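Long-range contacts in uroporphyrinogen-III C-methyltransferase (Pseudomonas denitrificans, PDB 1S4D), which catalyses the two successive S-adenosyl-L-methionine-dependent methylations, at C-2 and C-7, that turn uroporphyrinogen III into precorrin-2 on the way to cobalamin and siroheme: residues Ala7-Leu12 with Thr31-Asn36; Val43-Ala48 with Val95-Gly100; Val152-Gly157 with Val179-Met184; Glu205-Val210 with Thr223-Ala228. All coordinates share one frame; numbering follows the deposited sequence.

Interaction 1. Residues Ala7-Leu12 with Thr31-Asn36; sequences AGLPAL and TLHAAN
Leu9 and His33 mark the closest approach of the two backbones, their CA atoms 7.1 Å apart, where the irregular segment Ala7-Leu12 passes the first turn of helix 32-40. Thr31 is the N-cap of that helix, its OG1 accepting from Ala34 N at 3.0 Å. Leu9 CD1 meets Leu32 CB at 4.2 Å, and Leu9 CD2 lies 3.7 Å from His33 CE1. Pro10 CD comes up at the edge of the imidazole, near its plane, 3.5 Å from His33 CE1. One turn on, Asn36 has CG anti to its backbone N (chi1 -160°), and its ND2 lies 3.5 Å from Leu9 CB. His33 NE2 is hydrogen-bonded to Asp26 of the second subunit. An alanine in place of His33 would probably leave that aspartate without this partner and open a gap beside Leu9 and Pro10. The N-terminal segment thus packs on a helix start at the dimer interface. Pro10 and His33 both touch Arg124 of strand 123-126, while Leu12 packs on Trp18 of strand 16-21.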
loop_
_atom_site.group_PDB
_atom_site.type_symbol
_atom_site.label_atom_id
_atom_site.label_comp_id
_atom_site.label_asym_id
_atom_site.label_seq_id
_atom_site.Cartn_x
_atom_site.Cartn_y
_atom_site.Cartn_z
ATOM N N ALA B 7 -2.714 24.153 -0.826
ATOM C CA ALA B 7 -3.952 24.863 -1.116
ATOM C C ALA B 7 -4.321 24.939 -2.587
ATOM O O ALA B 7 -5.261 25.640 -2.950
ATOM C CB ALA B 7 -3.914 26.262 -0.482
ATOM N N GLY B 8 -3.577 24.219 -3.426
ATOM C CA GLY B 8 -4.011 23.898 -4.779
ATOM C C GLY B 8 -4.580 22.485 -4.822
ATOM O O GLY B 8 -4.763 21.899 -5.893
ATOM N N LEU B 9 -4.848 21.928 -3.642
ATOM C CA LEU B 9 -5.473 20.619 -3.525
ATOM C C LEU B 9 -6.958 20.731 -3.822
ATOM O O LEU B 9 -7.548 21.785 -3.589
ATOM C CB LEU B 9 -5.243 20.048 -2.137
ATOM C CG LEU B 9 -3.774 19.673 -1.941
ATOM C CD1 LEU B 9 -3.560 18.953 -0.628
ATOM C CD2 LEU B 9 -3.237 18.862 -3.120
ATOM N N PRO B 10 -7.559 19.661 -4.347
ATOM C CA PRO B 10 -8.974 19.694 -4.736
ATOM C C PRO B 10 -9.848 19.834 -3.510
ATOM O O PRO B 10 -9.579 19.233 -2.483
ATOM C CB PRO B 10 -9.202 18.326 -5.374
ATOM C CG PRO B 10 -7.863 17.750 -5.590
ATOM C CD PRO B 10 -6.949 18.341 -4.592
ATOM N N ALA B 11 -10.876 20.657 -3.616
ATOM C CA ALA B 11 -11.884 20.781 -2.570
ATOM C C ALA B 11 -12.689 19.494 -2.469
ATOM O O ALA B 11 -12.928 18.849 -3.473
ATOM C CB ALA B 11 -12.809 21.921 -2.899
ATOM N N LEU B 12 -13.105 19.120 -1.263
ATOM C CA LEU B 12 -14.167 18.127 -1.125
ATOM C C LEU B 12 -15.522 18.828 -1.299
ATOM O O LEU B 12 -16.007 19.524 -0.421
ATOM C CB LEU B 12 -14.036 17.344 0.181
ATOM C CG LEU B 12 -15.213 16.577 0.784
ATOM C CD1 LEU B 12 -15.870 15.555 -0.177
ATOM C CD2 LEU B 12 -14.758 15.941 2.108
ATOM N N THR B 31 -2.293 11.051 4.307
ATOM C CA THR B 31 -1.757 11.808 3.170
ATOM C C THR B 31 -2.245 13.238 3.248
ATOM O O THR B 31 -3.257 13.489 3.885
ATOM C CB THR B 31 -2.270 11.249 1.838
ATOM O OG1 THR B 31 -3.713 11.299 1.814
ATOM C CG2 THR B 31 -1.896 9.759 1.652
ATOM N N LEU B 32 -1.561 14.167 2.571
ATOM C CA LEU B 32 -2.001 15.573 2.498
ATOM C C LEU B 32 -3.492 15.665 2.085
ATOM O O LEU B 32 -4.295 16.353 2.739
ATOM C CB LEU B 32 -1.107 16.374 1.551
ATOM C CG LEU B 32 0.231 16.948 2.075
ATOM C CD1 LEU B 32 0.860 16.103 3.168
ATOM C CD2 LEU B 32 1.290 17.221 0.970
ATOM N N HIS B 33 -3.844 14.921 1.034
ATOM C CA HIS B 33 -5.210 14.785 0.547
ATOM C C HIS B 33 -6.225 14.360 1.635
ATOM O O HIS B 33 -7.315 14.924 1.726
ATOM C CB HIS B 33 -5.233 13.722 -0.540
ATOM C CG HIS B 33 -4.924 14.222 -1.913
ATOM N ND1 HIS B 33 -5.298 15.473 -2.364
ATOM C CD2 HIS B 33 -4.313 13.609 -2.952
ATOM C CE1 HIS B 33 -4.920 15.605 -3.622
ATOM N NE2 HIS B 33 -4.317 14.490 -3.999
ATOM N N ALA B 34 -5.865 13.352 2.435
ATOM C CA ALA B 34 -6.712 12.875 3.517
ATOM C C ALA B 34 -6.890 13.965 4.573
ATOM O O ALA B 34 -8.026 14.277 4.957
ATOM C CB ALA B 34 -6.138 11.603 4.127
ATOM N N ALA B 35 -5.772 14.548 5.023
ATOM C CA ALA B 35 -5.786 15.659 5.993
ATOM C C ALA B 35 -6.602 16.841 5.457
ATOM O O ALA B 35 -7.407 17.444 6.164
ATOM C CB ALA B 35 -4.369 16.094 6.311
ATOM N N ASN B 36 -6.405 17.153 4.181
ATOM C CA ASN B 36 -7.258 18.125 3.519
ATOM C C ASN B 36 -8.755 17.743 3.517
ATOM O O ASN B 36 -9.587 18.575 3.857
ATOM C CB ASN B 36 -6.738 18.465 2.119
ATOM C CG ASN B 36 -7.282 19.779 1.619
ATOM O OD1 ASN B 36 -7.385 20.752 2.373
ATOM N ND2 ASN B 36 -7.671 19.811 0.356
#

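Interaction 2. Residues Val43-Ala48 with Val95-Gly100; sequences VIVHDA and VLRLKG. With SAH (S-adenosyl-L-homocysteine), chain Q.
Ile44 lies alongside Leu96, its CG1 3.8 Å from Leu96 CD1, and both point to the same face of the sheet. Ile44 CG2 also touches Leu98 CB at 4.1 Å. The strands run parallel, bonded alternately: Leu96 N gives to Val43 O, Val45 N to Leu96 O, and Leu98 N to Val45 O. On the other face, Arg97 bends at chi2 (96°) and chi3 (-109°). Arg97 NE makes a weak bond back to Val45 O at 3.3 Å, so that this carbonyl has two donors. Arg97 NH2 forms a salt bridge with Asp47 OD2, the carboxylate and guanidinium planes 82° apart. The other oxygen, Asp47 OD1, accepts from Gly100 N at 2.9 Å. Asp47 therefore ties its own segment to the backbone at Gly100, whose O takes a weak bond from SAH N at 3.1 Å. An alanine in place of Asp47 would probably leave Arg97 NH2 without this carboxylate and Gly100 N without this acceptor. Glu112 makes salt bridges with both Arg97 and Lys99, and Lys99 NZ also bonds to Gly107 O. This is the middle of the five-stranded parallel sheet. Strand 63-66 flanks Val43-His46 and strand 16-21 flanks strand 94-99, while helix 32-40 covers the Ile44 and Leu96 side and helix 78-90 packs on Val45, Val95 and Arg97.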
loop_
_atom_site.group_PDB
_atom_site.type_symbol
_atom_site.label_atom_id
_atom_site.label_comp_id
_atom_site.label_asym_id
_atom_site.label_seq_id
_atom_site.Cartn_x
_atom_site.Cartn_y
_atom_site.Cartn_z
ATOM N N VAL B 43 -19.384 15.642 7.165
ATOM C CA VAL B 43 -19.653 14.423 7.898
ATOM C C VAL B 43 -18.574 13.382 7.592
ATOM O O VAL B 43 -18.141 13.230 6.460
ATOM C CB VAL B 43 -21.141 13.933 7.688
ATOM C CG1 VAL B 43 -21.471 13.703 6.219
ATOM C CG2 VAL B 43 -21.461 12.717 8.538
ATOM N N ILE B 44 -18.099 12.717 8.633
ATOM C CA ILE B 44 -17.017 11.750 8.518
ATOM C C ILE B 44 -17.573 10.422 8.987
ATOM O O ILE B 44 -17.816 10.219 10.198
ATOM C CB ILE B 44 -15.809 12.178 9.385
ATOM C CG1 ILE B 44 -15.238 13.496 8.872
ATOM C CG2 ILE B 44 -14.713 11.111 9.383
ATOM C CD1 ILE B 44 -14.237 14.105 9.772
ATOM N N VAL B 45 -17.828 9.540 8.023
ATOM C CA VAL B 45 -18.316 8.207 8.317
ATOM C C VAL B 45 -17.083 7.330 8.381
ATOM O O VAL B 45 -16.376 7.143 7.380
ATOM C CB VAL B 45 -19.301 7.746 7.241
ATOM C CG1 VAL B 45 -19.841 6.346 7.532
ATOM C CG2 VAL B 45 -20.437 8.734 7.146
ATOM N N HIS B 46 -16.802 6.823 9.573
ATOM C CA HIS B 46 -15.542 6.139 9.817
ATOM C C HIS B 46 -15.677 4.720 10.396
ATOM O O HIS B 46 -16.712 4.351 10.926
ATOM C CB HIS B 46 -14.669 7.003 10.717
ATOM C CG HIS B 46 -15.185 7.100 12.111
ATOM N ND1 HIS B 46 -15.866 8.204 12.576
ATOM C CD2 HIS B 46 -15.136 6.224 13.144
ATOM C CE1 HIS B 46 -16.215 8.001 13.836
ATOM N NE2 HIS B 46 -15.791 6.805 14.201
ATOM N N ASP B 47 -14.601 3.944 10.268
ATOM C CA ASP B 47 -14.484 2.592 10.815
ATOM C C ASP B 47 -14.223 2.572 12.321
ATOM O O ASP B 47 -13.797 3.570 12.890
ATOM C CB ASP B 47 -13.297 1.906 10.151
ATOM C CG ASP B 47 -13.560 1.550 8.711
ATOM O OD1 ASP B 47 -12.573 1.272 7.980
ATOM O OD2 ASP B 47 -14.724 1.500 8.241
ATOM N N ALA B 48 -14.466 1.431 12.965
ATOM C CA ALA B 48 -13.962 1.213 14.332
ATOM C C ALA B 48 -12.464 1.102 14.190
ATOM O O ALA B 48 -11.718 1.645 15.006
ATOM C CB ALA B 48 -14.529 -0.050 14.946
ATOM N N VAL B 95 -18.998 14.790 1.937
ATOM C CA VAL B 95 -18.975 13.505 2.634
ATOM C C VAL B 95 -17.617 12.819 2.541
ATOM O O VAL B 95 -17.089 12.591 1.432
ATOM C CB VAL B 95 -20.067 12.532 2.086
ATOM C CG1 VAL B 95 -20.175 11.306 2.951
ATOM C CG2 VAL B 95 -21.402 13.214 2.001
ATOM N N LEU B 96 -17.073 12.492 3.711
ATOM C CA LEU B 96 -15.811 11.777 3.856
ATOM C C LEU B 96 -16.097 10.399 4.418
ATOM O O LEU B 96 -16.625 10.286 5.551
ATOM C CB LEU B 96 -14.928 12.519 4.869
ATOM C CG LEU B 96 -13.416 12.642 4.685
ATOM C CD1 LEU B 96 -12.886 13.125 5.955
ATOM C CD2 LEU B 96 -12.769 11.350 4.378
ATOM N N ARG B 97 -15.787 9.353 3.649
ATOM C CA ARG B 97 -15.880 7.978 4.184
ATOM C C ARG B 97 -14.450 7.636 4.517
ATOM O O ARG B 97 -13.637 7.524 3.604
ATOM C CB ARG B 97 -16.499 6.995 3.176
ATOM C CG ARG B 97 -16.266 5.501 3.456
ATOM C CD ARG B 97 -17.397 4.754 4.206
ATOM N NE ARG B 97 -16.955 4.446 5.562
ATOM C CZ ARG B 97 -16.786 3.232 6.089
ATOM N NH1 ARG B 97 -17.069 2.116 5.419
ATOM N NH2 ARG B 97 -16.346 3.141 7.331
ATOM N N LEU B 98 -14.143 7.553 5.820
ATOM C CA LEU B 98 -12.773 7.369 6.302
ATOM C C LEU B 98 -12.526 5.890 6.522
ATOM O O LEU B 98 -13.079 5.297 7.436
ATOM C CB LEU B 98 -12.577 8.065 7.645
ATOM C CG LEU B 98 -11.368 8.937 8.053
ATOM C CD1 LEU B 98 -11.079 8.879 9.555
ATOM C CD2 LEU B 98 -10.118 8.642 7.285
ATOM N N LYS B 99 -11.701 5.262 5.711
ATOM C CA LYS B 99 -11.537 3.843 5.915
ATOM C C LYS B 99 -10.160 3.549 6.461
ATOM O O LYS B 99 -9.184 4.277 6.156
ATOM C CB LYS B 99 -11.806 3.125 4.604
ATOM C CG LYS B 99 -13.070 3.680 3.915
ATOM C CD LYS B 99 -13.173 3.213 2.500
ATOM C CE LYS B 99 -13.131 1.699 2.445
ATOM N NZ LYS B 99 -14.352 1.168 3.071
ATOM N N GLY B 100 -10.079 2.507 7.293
ATOM C CA GLY B 100 -8.802 2.006 7.768
ATOM C C GLY B 100 -7.885 1.625 6.614
ATOM O O GLY B 100 -8.317 1.014 5.653
HETATM N N SAH Q . -8.091 -1.597 3.935
HETATM C CA SAH Q . -7.357 -2.026 5.112
HETATM C CB SAH Q . -7.767 -3.439 5.492
HETATM C CG SAH Q . -9.037 -3.510 6.319
HETATM S SD SAH Q . -9.767 -5.159 6.500
HETATM C C SAH Q . -5.844 -1.884 4.905
HETATM O O SAH Q . -5.366 -1.480 3.847
HETATM O OXT SAH Q . -5.022 -2.141 5.780
HETATM C "C5'" SAH Q . -9.165 -5.256 8.219
HETATM C "C4'" SAH Q . -7.848 -6.003 8.467
HETATM O "O4'" SAH Q . -6.725 -5.186 8.209
HETATM C "C3'" SAH Q . -7.591 -6.463 9.899
HETATM O "O3'" SAH Q . -8.315 -7.591 10.310
HETATM C "C2'" SAH Q . -6.087 -6.670 9.933
HETATM O "O2'" SAH Q . -5.657 -7.878 9.339
HETATM C "C1'" SAH Q . -5.633 -5.525 9.045
HETATM N N9 SAH Q . -5.214 -4.319 9.795
HETATM C C8 SAH Q . -5.807 -3.104 9.685
HETATM N N7 SAH Q . -5.176 -2.239 10.482
HETATM C C5 SAH Q . -4.184 -2.867 11.120
HETATM C C6 SAH Q . -3.233 -2.428 12.044
HETATM N N6 SAH Q . -3.202 -1.168 12.438
HETATM N N1 SAH Q . -2.309 -3.325 12.541
HETATM C C2 SAH Q . -2.333 -4.633 12.104
HETATM N N3 SAH Q . -3.276 -5.063 11.186
HETATM C C4 SAH Q . -4.190 -4.193 10.695
#

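Interaction 3. Residues Val152-Gly157 with Val179-Met184; sequences VTFLTG and VIVMYM. With SAH (S-adenosyl-L-homocysteine), chain Q.
Val179 CG1 meets Val152 CG1 at 3.9 Å, the two valines side by side on one face of the sheet. Ile180, on the other face, puts CG2 3.5 Å from Leu155 CD1. Val181 N gives to Thr153 O, and Val181 O accepts from Leu155 N, both at 2.8 Å. The Val181 side chain lies over one face of the Phe154 ring, with CG1 4.3 Å above the plane at the centre. The two parallel strands are joined through helix 170-176 in a beta-alpha-beta crossover. Strand 151-156 is outermost within the chain, but pairs antiparallel with a strand of the second subunit, so the sheet runs on across the dimer. Met182 CB takes the other methyl of Leu155, CD2, at 3.6 Å. Tyr183 N bonds to Leu155 O. Its ring leans obliquely on Phe154, the planes 39° apart, and its hydroxyl is hydrogen-bonded to Thr130 and to Gly132 N. The carboxylate oxygen SAH OXT lies at the ring edge, 3.6 Å from Tyr183 CE2. Met184 leaves the strand, and its N donates an almost straight bond to the ribose hydroxyl SAH O2' at 3.0 Å, while its CG packs on SAH O3'.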
loop_
_atom_site.group_PDB
_atom_site.type_symbol
_atom_site.label_atom_id
_atom_site.label_comp_id
_atom_site.label_asym_id
_atom_site.label_seq_id
_atom_site.Cartn_x
_atom_site.Cartn_y
_atom_site.Cartn_z
ATOM N N VAL B 152 5.475 -10.734 -3.796
ATOM C CA VAL B 152 4.733 -10.807 -2.536
ATOM C C VAL B 152 3.264 -11.060 -2.845
ATOM O O VAL B 152 2.699 -10.412 -3.739
ATOM C CB VAL B 152 4.676 -9.482 -1.766
ATOM C CG1 VAL B 152 4.720 -9.705 -0.284
ATOM C CG2 VAL B 152 5.705 -8.515 -2.216
ATOM N N THR B 153 2.646 -11.951 -2.055
ATOM C CA THR B 153 1.205 -12.195 -2.097
ATOM C C THR B 153 0.466 -11.658 -0.876
ATOM O O THR B 153 0.816 -11.994 0.255
ATOM C CB THR B 153 0.961 -13.683 -2.198
ATOM O OG1 THR B 153 1.417 -14.143 -3.467
ATOM C CG2 THR B 153 -0.507 -13.980 -2.255
ATOM N N PHE B 154 -0.582 -10.859 -1.103
ATOM C CA PHE B 154 -1.433 -10.395 -0.007
ATOM C C PHE B 154 -2.696 -11.244 -0.032
ATOM O O PHE B 154 -3.161 -11.580 -1.117
ATOM C CB PHE B 154 -1.797 -8.933 -0.211
ATOM C CG PHE B 154 -0.693 -7.965 0.099
ATOM C CD1 PHE B 154 -0.988 -6.688 0.506
ATOM C CD2 PHE B 154 0.640 -8.309 -0.040
ATOM C CE1 PHE B 154 0.050 -5.781 0.775
ATOM C CE2 PHE B 154 1.674 -7.411 0.230
ATOM C CZ PHE B 154 1.398 -6.178 0.635
ATOM N N LEU B 155 -3.242 -11.627 1.128
ATOM C CA LEU B 155 -4.528 -12.358 1.126
ATOM C C LEU B 155 -5.495 -12.046 2.288
ATOM O O LEU B 155 -5.083 -11.425 3.266
ATOM C CB LEU B 155 -4.354 -13.866 0.846
ATOM C CG LEU B 155 -4.122 -15.066 1.796
ATOM C CD1 LEU B 155 -2.753 -15.645 1.507
ATOM C CD2 LEU B 155 -4.339 -14.884 3.315
ATOM N N THR B 156 -6.770 -12.443 2.149
ATOM C CA THR B 156 -7.695 -12.526 3.297
ATOM C C THR B 156 -7.803 -13.938 3.742
ATOM O O THR B 156 -8.039 -14.821 2.913
ATOM C CB THR B 156 -9.130 -12.204 2.964
ATOM O OG1 THR B 156 -9.237 -11.765 1.614
ATOM C CG2 THR B 156 -9.602 -11.099 3.803
ATOM N N GLY B 157 -7.717 -14.129 5.052
ATOM C CA GLY B 157 -7.984 -15.411 5.653
ATOM C C GLY B 157 -9.442 -15.454 6.033
ATOM O O GLY B 157 -9.901 -16.432 6.591
ATOM N N VAL B 179 7.397 -14.575 0.216
ATOM C CA VAL B 179 6.642 -13.899 1.291
ATOM C C VAL B 179 5.120 -13.872 1.110
ATOM O O VAL B 179 4.636 -13.623 0.008
ATOM C CB VAL B 179 7.175 -12.467 1.518
ATOM C CG1 VAL B 179 6.344 -11.720 2.578
ATOM C CG2 VAL B 179 8.659 -12.546 1.921
ATOM N N ILE B 180 4.363 -14.201 2.175
ATOM C CA ILE B 180 2.897 -14.096 2.149
ATOM C C ILE B 180 2.492 -13.136 3.239
ATOM O O ILE B 180 3.006 -13.219 4.363
ATOM C CB ILE B 180 2.188 -15.456 2.451
ATOM C CG1 ILE B 180 2.854 -16.657 1.748
ATOM C CG2 ILE B 180 0.705 -15.365 2.150
ATOM C CD1 ILE B 180 2.647 -16.705 0.333
ATOM N N VAL B 181 1.562 -12.242 2.917
ATOM C CA VAL B 181 1.097 -11.252 3.872
ATOM C C VAL B 181 -0.411 -11.406 4.023
ATOM O O VAL B 181 -1.166 -11.291 3.047
ATOM C CB VAL B 181 1.446 -9.812 3.420
ATOM C CG1 VAL B 181 0.720 -8.755 4.314
ATOM C CG2 VAL B 181 2.989 -9.605 3.325
ATOM N N MET B 182 -0.857 -11.665 5.240
ATOM C CA MET B 182 -2.225 -12.098 5.417
ATOM C C MET B 182 -3.011 -11.143 6.297
ATOM O O MET B 182 -2.566 -10.808 7.400
ATOM C CB MET B 182 -2.251 -13.519 5.979
ATOM C CG MET B 182 -1.239 -14.429 5.327
ATOM S SD MET B 182 -1.683 -16.132 5.563
ATOM C CE MET B 182 -1.084 -16.436 7.251
ATOM N N TYR B 183 -4.161 -10.719 5.763
ATOM C CA TYR B 183 -5.150 -9.854 6.394
ATOM C C TYR B 183 -6.251 -10.745 6.958
ATOM O O TYR B 183 -6.526 -11.804 6.401
ATOM C CB TYR B 183 -5.776 -8.934 5.338
ATOM C CG TYR B 183 -4.873 -7.815 4.839
ATOM C CD1 TYR B 183 -3.862 -8.050 3.874
ATOM C CD2 TYR B 183 -5.048 -6.517 5.301
ATOM C CE1 TYR B 183 -3.033 -7.019 3.420
ATOM C CE2 TYR B 183 -4.244 -5.497 4.855
ATOM C CZ TYR B 183 -3.237 -5.749 3.929
ATOM O OH TYR B 183 -2.457 -4.689 3.538
ATOM N N MET B 184 -6.872 -10.336 8.070
ATOM C CA MET B 184 -7.996 -11.074 8.664
ATOM C C MET B 184 -7.788 -12.583 8.724
ATOM O O MET B 184 -8.659 -13.343 8.320
ATOM C CB MET B 184 -9.300 -10.765 7.934
ATOM C CG MET B 184 -9.522 -9.272 7.718
ATOM S SD MET B 184 -10.964 -8.966 6.731
ATOM C CE MET B 184 -10.204 -8.588 5.173
HETATM N N SAH Q . -8.091 -1.597 3.935
HETATM C CA SAH Q . -7.357 -2.026 5.112
HETATM C CB SAH Q . -7.767 -3.439 5.492
HETATM C CG SAH Q . -9.037 -3.510 6.319
HETATM S SD SAH Q . -9.767 -5.159 6.500
HETATM C C SAH Q . -5.844 -1.884 4.905
HETATM O O SAH Q . -5.366 -1.480 3.847
HETATM O OXT SAH Q . -5.022 -2.141 5.780
HETATM C "C5'" SAH Q . -9.165 -5.256 8.219
HETATM C "C4'" SAH Q . -7.848 -6.003 8.467
HETATM O "O4'" SAH Q . -6.725 -5.186 8.209
HETATM C "C3'" SAH Q . -7.591 -6.463 9.899
HETATM O "O3'" SAH Q . -8.315 -7.591 10.310
HETATM C "C2'" SAH Q . -6.087 -6.670 9.933
HETATM O "O2'" SAH Q . -5.657 -7.878 9.339
HETATM C "C1'" SAH Q . -5.633 -5.525 9.045
HETATM N N9 SAH Q . -5.214 -4.319 9.795
HETATM C C8 SAH Q . -5.807 -3.104 9.685
HETATM N N7 SAH Q . -5.176 -2.239 10.482
HETATM C C5 SAH Q . -4.184 -2.867 11.120
HETATM C C6 SAH Q . -3.233 -2.428 12.044
HETATM N N6 SAH Q . -3.202 -1.168 12.438
HETATM N N1 SAH Q . -2.309 -3.325 12.541
HETATM C C2 SAH Q . -2.333 -4.633 12.104
HETATM N N3 SAH Q . -3.276 -5.063 11.186
HETATM C C4 SAH Q . -4.190 -4.193 10.695
#

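Interaction 4. Residues Glu205-Val210 with Thr223-Ala228; sequences EPVAFV and TTLARA
Val207 is the tightly packed centre, wedged between Thr223 and the start of helix 225-235. Val207 CG1, anti to the backbone N (chi1 161°), lies 3.7 Å from Thr223 CG2, the two side chains alongside each other. Val207 CG2 meets Leu225 CD2 at 3.6 Å, the leucine crossing it at about a right angle. Phe209 adds a ring edge: CE2 touches Ala228 CB at 3.9 Å and Thr223 CG2 at 4.0 Å, both near the ring plane. Val207 and Thr223 form an antiparallel hydrogen-bonded pair. Val207 N gives to Thr223 O at 3.0 Å from above the carbonyl plane, and the return bond from Thr223 N is weak. Toward Glu205 the contact is looser. Glu205 O accepts from Leu225 N at 3.1 Å, but the Glu205 carboxylate makes a salt bridge, through OE1, with Arg201, and its OE2 only brushes Leu225 CD1. Thr224 is the N-cap, where strand turns to helix, its OG1 taking a weak bond from Arg227 N at 3.4 Å. Ala226 and Arg227 face solvent. This is the open end of the hairpin of strands 206-211 and 219-224. Val207 and Phe209 also pack on Val243 of strand 241-245, and helix 189-198 covers Phe209, Leu225 and Ala228.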
loop_
_atom_site.group_PDB
_atom_site.type_symbol
_atom_site.label_atom_id
_atom_site.label_comp_id
_atom_site.label_asym_id
_atom_site.label_seq_id
_atom_site.Cartn_x
_atom_site.Cartn_y
_atom_site.Cartn_z
ATOM N N GLU B 205 9.204 -22.487 8.867
ATOM C CA GLU B 205 9.423 -21.192 8.240
ATOM C C GLU B 205 8.963 -20.068 9.181
ATOM O O GLU B 205 7.885 -20.185 9.780
ATOM C CB GLU B 205 8.712 -21.115 6.911
ATOM C CG GLU B 205 8.652 -19.737 6.306
ATOM C CD GLU B 205 8.221 -19.781 4.866
ATOM O OE1 GLU B 205 8.770 -18.994 4.065
ATOM O OE2 GLU B 205 7.340 -20.609 4.527
ATOM N N PRO B 206 9.785 -19.011 9.321
ATOM C CA PRO B 206 9.475 -17.899 10.229
ATOM C C PRO B 206 8.200 -17.178 9.833
ATOM O O PRO B 206 7.878 -17.045 8.657
ATOM C CB PRO B 206 10.675 -16.952 10.065
ATOM C CG PRO B 206 11.753 -17.758 9.412
ATOM C CD PRO B 206 11.069 -18.802 8.619
ATOM N N VAL B 207 7.501 -16.710 10.858
ATOM C CA VAL B 207 6.199 -16.062 10.765
ATOM C C VAL B 207 6.218 -14.938 11.824
ATOM O O VAL B 207 6.785 -15.103 12.907
ATOM C CB VAL B 207 5.084 -17.108 11.084
ATOM C CG1 VAL B 207 3.767 -16.468 11.457
ATOM C CG2 VAL B 207 4.903 -18.074 9.938
ATOM N N ALA B 208 5.628 -13.790 11.508
ATOM C CA ALA B 208 5.434 -12.746 12.519
ATOM C C ALA B 208 3.981 -12.311 12.509
ATOM O O ALA B 208 3.336 -12.324 11.462
ATOM C CB ALA B 208 6.347 -11.557 12.277
ATOM N N PHE B 209 3.467 -11.963 13.689
ATOM C CA PHE B 209 2.142 -11.387 13.846
ATOM C C PHE B 209 2.419 -9.972 14.269
ATOM O O PHE B 209 3.235 -9.742 15.179
ATOM C CB PHE B 209 1.363 -12.093 14.975
ATOM C CG PHE B 209 0.833 -13.448 14.604
ATOM C CD1 PHE B 209 -0.513 -13.619 14.315
ATOM C CD2 PHE B 209 1.688 -14.557 14.547
ATOM C CE1 PHE B 209 -1.009 -14.865 13.950
ATOM C CE2 PHE B 209 1.210 -15.818 14.185
ATOM C CZ PHE B 209 -0.144 -15.978 13.885
ATOM N N VAL B 210 1.764 -9.017 13.619
ATOM C CA VAL B 210 1.885 -7.624 14.022
ATOM C C VAL B 210 0.490 -7.088 14.333
ATOM O O VAL B 210 -0.340 -6.900 13.431
ATOM C CB VAL B 210 2.627 -6.760 12.953
ATOM C CG1 VAL B 210 2.934 -5.373 13.495
ATOM C CG2 VAL B 210 3.934 -7.435 12.480
ATOM N N THR B 223 7.615 -16.408 15.517
ATOM C CA THR B 223 7.141 -17.767 15.622
ATOM C C THR B 223 7.458 -18.490 14.303
ATOM O O THR B 223 8.223 -17.988 13.482
ATOM C CB THR B 223 5.640 -17.805 16.020
ATOM O OG1 THR B 223 5.353 -19.137 16.480
ATOM C CG2 THR B 223 4.694 -17.633 14.834
ATOM N N THR B 224 6.804 -19.624 14.051
ATOM C CA THR B 224 6.947 -20.372 12.808
ATOM C C THR B 224 5.569 -20.840 12.388
ATOM O O THR B 224 4.613 -20.683 13.157
ATOM C CB THR B 224 7.858 -21.589 13.003
ATOM O OG1 THR B 224 7.286 -22.447 14.004
ATOM C CG2 THR B 224 9.224 -21.177 13.544
ATOM N N LEU B 225 5.453 -21.414 11.183
ATOM C CA LEU B 225 4.149 -21.875 10.677
ATOM C C LEU B 225 3.536 -22.957 11.588
ATOM O O LEU B 225 2.364 -22.876 11.975
ATOM C CB LEU B 225 4.261 -22.398 9.239
ATOM C CG LEU B 225 4.333 -21.404 8.066
ATOM C CD1 LEU B 225 4.605 -22.147 6.756
ATOM C CD2 LEU B 225 3.102 -20.492 7.945
ATOM N N ALA B 226 4.334 -23.962 11.948
ATOM C CA ALA B 226 3.834 -25.022 12.799
ATOM C C ALA B 226 3.374 -24.441 14.130
ATOM O O ALA B 226 2.275 -24.746 14.570
ATOM C CB ALA B 226 4.874 -26.075 13.004
ATOM N N ARG B 227 4.190 -23.594 14.758
ATOM C CA ARG B 227 3.883 -23.102 16.104
ATOM C C ARG B 227 2.933 -21.909 16.140
ATOM O O ARG B 227 2.514 -21.496 17.221
ATOM C CB ARG B 227 5.159 -22.705 16.835
ATOM C CG ARG B 227 6.012 -23.873 17.301
ATOM C CD ARG B 227 7.503 -23.577 17.296
ATOM N NE ARG B 227 7.768 -22.169 17.582
ATOM C CZ ARG B 227 7.940 -21.671 18.804
ATOM N NH1 ARG B 227 8.170 -20.364 18.965
ATOM N NH2 ARG B 227 7.883 -22.483 19.868
ATOM N N ALA B 228 2.604 -21.351 14.977
ATOM C CA ALA B 228 1.891 -20.079 14.925
ATOM C C ALA B 228 0.578 -20.078 15.709
ATOM O O ALA B 228 0.316 -19.172 16.520
ATOM C CB ALA B 228 1.657 -19.671 13.498
#

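Interaction 1 is the most peripheral, a partly buried patch of mixed side chains without backbone pairing; the other three are buried and pair strands. Interactions 2 and 3 are parallel strand pairs in different sheets, on opposite sides of the chain's centre, yet both end at SAH. Interaction 2 adds charged groups at its ligand end, whereas interaction 3 lines its end with aromatic and methionine side chains. Interaction 4 belongs to the same mixed sheet as interaction 3 but lies at its far, antiparallel side. Interaction 1 touches interaction 2 through Leu12 and Val95, and helix 32-40 leads straight into strand 43-46. Interactions 1 and 3 both meet the second subunit.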